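PDB 3RJU: beta-lactamase/D-alanine Carboxypeptidase from Yersinia pestis, which probably hydrolyses or binds beta-lactam or D-alanyl peptide substrates, as serine beta-lactamases and D-alanine carboxypeptidases of its family do. Local coordinates for residues A294-I299 with V342-A347; I310-M315 with T333-M338. One frame throughout, in Å; residues are numbered along the deposited sequence.

Contact 1: A294-I299 with V342-A347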
# COMPACT_ATOMS: atom_id res chain seq x y z
N ALA A 294 14.89 -8.59 18.11
CA ALA A 294 15.42 -9.91 17.86
C ALA A 294 16.61 -9.75 16.93
O ALA A 294 17.54 -8.98 17.20
CB ALA A 294 14.36 -10.80 17.24
N ASP A 295 16.56 -10.45 15.81
CA ASP A 295 17.60 -10.38 14.80
C ASP A 295 17.12 -9.63 13.57
O ASP A 295 17.66 -9.80 12.48
CB ASP A 295 18.00 -11.79 14.40
CG ASP A 295 16.83 -12.75 14.46
OD1 ASP A 295 15.88 -12.56 13.67
OD2 ASP A 295 16.86 -13.67 15.30
N LEU A 296 16.09 -8.79 13.74
CA LEU A 296 15.58 -8.04 12.60
C LEU A 296 16.04 -6.58 12.69
O LEU A 296 16.15 -6.02 13.78
CB LEU A 296 14.06 -8.09 12.56
CG LEU A 296 13.41 -9.46 12.36
CD1 LEU A 296 11.89 -9.33 12.39
CD2 LEU A 296 13.88 -10.14 11.06
N PRO A 297 16.32 -5.97 11.53
CA PRO A 297 16.67 -4.55 11.51
C PRO A 297 15.43 -3.66 11.60
O PRO A 297 14.32 -4.19 11.60
CB PRO A 297 17.33 -4.38 10.14
CG PRO A 297 16.62 -5.38 9.27
CD PRO A 297 16.34 -6.57 10.18
N GLY A 298 15.62 -2.35 11.71
CA GLY A 298 14.50 -1.42 11.63
C GLY A 298 14.01 -1.41 10.21
O GLY A 298 14.79 -1.25 9.27
N ILE A 299 12.70 -1.61 10.05
CA ILE A 299 12.11 -1.84 8.75
C ILE A 299 10.93 -0.91 8.53
O ILE A 299 10.07 -0.75 9.41
CB ILE A 299 11.62 -3.32 8.66
CG1 ILE A 299 12.83 -4.27 8.57
CG2 ILE A 299 10.65 -3.51 7.48
CD1 ILE A 299 12.48 -5.74 8.76
N VAL A 342 10.10 -12.60 4.30
CA VAL A 342 10.69 -11.38 3.73
C VAL A 342 11.53 -10.63 4.77
O VAL A 342 12.63 -10.18 4.47
CB VAL A 342 9.61 -10.47 3.11
CG1 VAL A 342 10.15 -9.06 2.86
CG2 VAL A 342 9.04 -11.10 1.83
N ASN A 343 11.02 -10.50 6.00
CA ASN A 343 11.76 -9.78 7.02
C ASN A 343 13.09 -10.46 7.33
O ASN A 343 14.11 -9.81 7.52
CB ASN A 343 10.93 -9.60 8.29
CG ASN A 343 9.75 -8.66 8.08
OD1 ASN A 343 9.82 -7.75 7.23
ND2 ASN A 343 8.65 -8.89 8.84
N GLN A 344 13.07 -11.79 7.37
CA GLN A 344 14.30 -12.53 7.59
C GLN A 344 15.27 -12.40 6.42
O GLN A 344 16.49 -12.32 6.62
CB GLN A 344 14.00 -13.99 7.89
CG GLN A 344 13.31 -14.14 9.22
CD GLN A 344 12.80 -15.53 9.47
OE1 GLN A 344 13.27 -16.50 8.85
NE2 GLN A 344 11.85 -15.66 10.38
N LEU A 345 14.74 -12.38 5.20
CA LEU A 345 15.57 -12.10 4.02
C LEU A 345 16.23 -10.72 4.16
O LEU A 345 17.44 -10.57 3.95
CB LEU A 345 14.73 -12.16 2.74
CG LEU A 345 15.40 -11.68 1.44
CD1 LEU A 345 16.71 -12.41 1.13
CD2 LEU A 345 14.42 -11.82 0.29
N VAL A 346 15.44 -9.72 4.52
CA VAL A 346 15.96 -8.36 4.68
C VAL A 346 17.07 -8.36 5.75
O VAL A 346 18.11 -7.71 5.59
CB VAL A 346 14.84 -7.36 5.03
CG1 VAL A 346 15.41 -6.03 5.49
CG2 VAL A 346 13.93 -7.14 3.82
N ALA A 347 16.86 -9.12 6.81
CA ALA A 347 17.85 -9.19 7.90
C ALA A 347 19.17 -9.77 7.40
O ALA A 347 20.25 -9.31 7.80
CB ALA A 347 17.31 -10.02 9.07
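Leu296, Pro297 and Ile299 lie against one flank of the helix that carries Asn343, Val346 and Ala347. Leu296 reaches it with a single branch: CG stands beside the backbone N (chi1 -63°), and from there CD2 comes to 3.6 Å from the backbone Asn343 O and 4.0 Å from Ala347 CB. That carbonyl is already the acceptor for Ala347 N within the helix, so the methyl meets it by packing alone. Pro297 makes its contact through two ring carbons, CD resting 3.8 Å from Ala347 CB and CG 4.0 Å from Val346 CG1. Its side chain runs obliquely across that of Val346.

Alanine suits the closest backbone approach, Leu296 to Ala347, because its one small methyl touches both the proline CD and the loop carbonyl, with CB 3.4 Å from Asp295 O. Further toward the sheet, Ile299 extends CD1 to 3.7 Å from Asn343 OD1, the two side chains again crossing at a slant. The amide oxygen is not left to this apolar neighbour, since it is hydrogen-bonded to Tyr312 OH. Asp295 and Gln344 mark the solvent-exposed margin. The whole is loop-on-helix packing in an alpha-beta sandwich of the beta-lactamase family: the connection between strands 288-290 and 299-306 rests on the C-terminal helix 336-349, which lies over the antiparallel sheet.

Contact 2: I310-M315 with T333-M338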
# COMPACT_ATOMS: atom_id res chain seq x y z
N ILE A 310 -1.97 -11.39 -1.77
CA ILE A 310 -1.33 -10.77 -0.61
C ILE A 310 -0.01 -10.13 -1.05
O ILE A 310 0.71 -10.68 -1.90
CB ILE A 310 -1.11 -11.74 0.57
CG1 ILE A 310 -0.35 -13.01 0.14
CG2 ILE A 310 -2.45 -12.05 1.25
CD1 ILE A 310 0.05 -13.86 1.34
N THR A 311 0.29 -8.97 -0.49
CA THR A 311 1.48 -8.23 -0.87
C THR A 311 2.19 -7.70 0.36
O THR A 311 1.58 -7.50 1.41
CB THR A 311 1.14 -7.02 -1.78
OG1 THR A 311 0.07 -6.27 -1.19
CG2 THR A 311 0.70 -7.46 -3.17
N TYR A 312 3.48 -7.49 0.22
CA TYR A 312 4.25 -6.93 1.31
C TYR A 312 5.45 -6.22 0.73
O TYR A 312 6.11 -6.72 -0.21
CB TYR A 312 4.69 -8.05 2.26
CG TYR A 312 5.45 -7.62 3.50
CD1 TYR A 312 4.89 -6.70 4.41
CD2 TYR A 312 6.71 -8.14 3.79
CE1 TYR A 312 5.57 -6.33 5.56
CE2 TYR A 312 7.40 -7.78 4.94
CZ TYR A 312 6.83 -6.86 5.82
OH TYR A 312 7.50 -6.48 6.97
N MSE A 313 5.76 -5.05 1.28
CA MSE A 313 6.97 -4.34 0.92
C MSE A 313 7.71 -4.02 2.20
O MSE A 313 7.10 -3.51 3.15
CB MSE A 313 6.65 -3.04 0.17
CG MSE A 313 7.91 -2.30 -0.27
SE MSE A 313 7.54 -0.75 -1.36
CE MSE A 313 6.66 -1.63 -2.85
N ALA A 314 9.00 -4.33 2.25
CA ALA A 314 9.79 -4.08 3.45
C ALA A 314 11.09 -3.46 2.99
O ALA A 314 11.73 -3.96 2.06
CB ALA A 314 10.07 -5.39 4.20
N MSE A 315 11.53 -2.39 3.64
CA MSE A 315 12.79 -1.83 3.21
C MSE A 315 13.56 -1.20 4.34
O MSE A 315 13.00 -0.84 5.38
CB MSE A 315 12.59 -0.82 2.09
CG MSE A 315 11.82 0.41 2.50
SE MSE A 315 11.92 1.83 1.17
CE MSE A 315 10.86 1.02 -0.27
N THR A 333 -3.06 -20.44 2.82
CA THR A 333 -2.13 -19.32 2.93
C THR A 333 -2.34 -18.46 4.19
O THR A 333 -3.45 -18.00 4.45
CB THR A 333 -2.21 -18.42 1.70
OG1 THR A 333 -1.77 -19.16 0.54
CG2 THR A 333 -1.36 -17.15 1.90
N LYS A 334 -1.27 -18.28 4.95
CA LYS A 334 -1.26 -17.37 6.09
C LYS A 334 -0.30 -16.22 5.79
O LYS A 334 0.86 -16.44 5.45
CB LYS A 334 -0.81 -18.08 7.38
CG LYS A 334 -0.72 -17.14 8.62
CD LYS A 334 -0.08 -17.87 9.82
CE LYS A 334 -0.41 -17.24 11.18
NZ LYS A 334 -0.36 -15.76 11.22
N PHE A 335 -0.79 -14.99 5.90
CA PHE A 335 -0.05 -13.82 5.45
C PHE A 335 1.33 -13.74 6.05
O PHE A 335 2.33 -13.49 5.34
CB PHE A 335 -0.80 -12.52 5.79
CG PHE A 335 -0.06 -11.29 5.33
CD1 PHE A 335 -0.27 -10.78 4.04
CD2 PHE A 335 0.88 -10.69 6.16
CE1 PHE A 335 0.46 -9.69 3.59
CE2 PHE A 335 1.60 -9.59 5.73
CZ PHE A 335 1.38 -9.06 4.44
N SER A 336 1.42 -13.91 7.37
CA SER A 336 2.70 -13.69 8.02
C SER A 336 3.73 -14.78 7.68
O SER A 336 4.91 -14.59 7.92
CB SER A 336 2.55 -13.54 9.53
OG SER A 336 2.05 -14.72 10.10
N ASN A 337 3.29 -15.89 7.09
CA ASN A 337 4.26 -16.87 6.59
C ASN A 337 4.98 -16.39 5.34
O ASN A 337 6.02 -16.94 4.95
CB ASN A 337 3.59 -18.22 6.35
CG ASN A 337 3.28 -18.92 7.65
OD1 ASN A 337 3.89 -18.59 8.66
ND2 ASN A 337 2.35 -19.87 7.64
N MSE A 338 4.42 -15.36 4.70
CA MSE A 338 5.11 -14.69 3.63
C MSE A 338 5.92 -13.52 4.19
O MSE A 338 7.12 -13.43 3.95
CB MSE A 338 4.10 -14.19 2.60
CG MSE A 338 4.73 -13.41 1.45
SE MSE A 338 3.38 -12.67 0.25
CE MSE A 338 2.81 -11.19 1.39
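Ile310 is packed tightly against Thr333, Phe335 and Met338. Its CG1 occupies the position between backbone N and carbonyl carbon (chi1 53°), and CD1 beyond it meets Thr333 CG2 tip to tip at 3.6 Å. The same CD1 lies 3.7 Å from Met338 SE, where the selenomethionine slides past in the opposite direction. Bent at chi3 (76°), Met338 brings CE to 3.8 Å from Tyr312 CB, an unbranched, flexible chain that can follow the strand surface. Phe335 turns its ring edge to the strand: CD1 is 3.7 Å from Ile310 CB, CE1 approaches Thr311 O, nearly in the ring plane, at 3.3 Å, and CZ is close to the same oxygen.

The loose side is the outer one, where Lys334, Ser336 and Asn337 set off away from the strand, as suits polar residues; Lys334 NZ donates to Ser336 OG at 2.9 Å. The Phe335 side chain is about 5 Å from a bound citrate, which may mark a pocket.

This is helix-on-sheet packing of the beta-lactamase-family alpha-beta sandwich: Phe335, touching Thr303, and Met338, on Val325 and Val327, fit the entry into helix 336-349 onto adjacent strands 299-306, 309-316 and 321-328.

In the fold
Both contacts use helix 336-349, and contact 2 is nested along the chain within the loop closed by contact 1. Contact 2, its centre about 12 Å from the centre of the chain, is buried and joins the turn leading into the helix, and Met338 on it, to a strand through bulky apolar groups and an aromatic edge. Contact 1, about 19 Å out, is partly exposed and sets a later part of the helix against a loop, with aliphatic groups, proline and alanine among them, no aromatic ring, and polar residues at its margin. Their centres are 13 Å apart, yet they meet directly: Asn343 and Tyr312 form the polar join, beside apolar packing of Val342 on Tyr312 and Ile299 on Ala314.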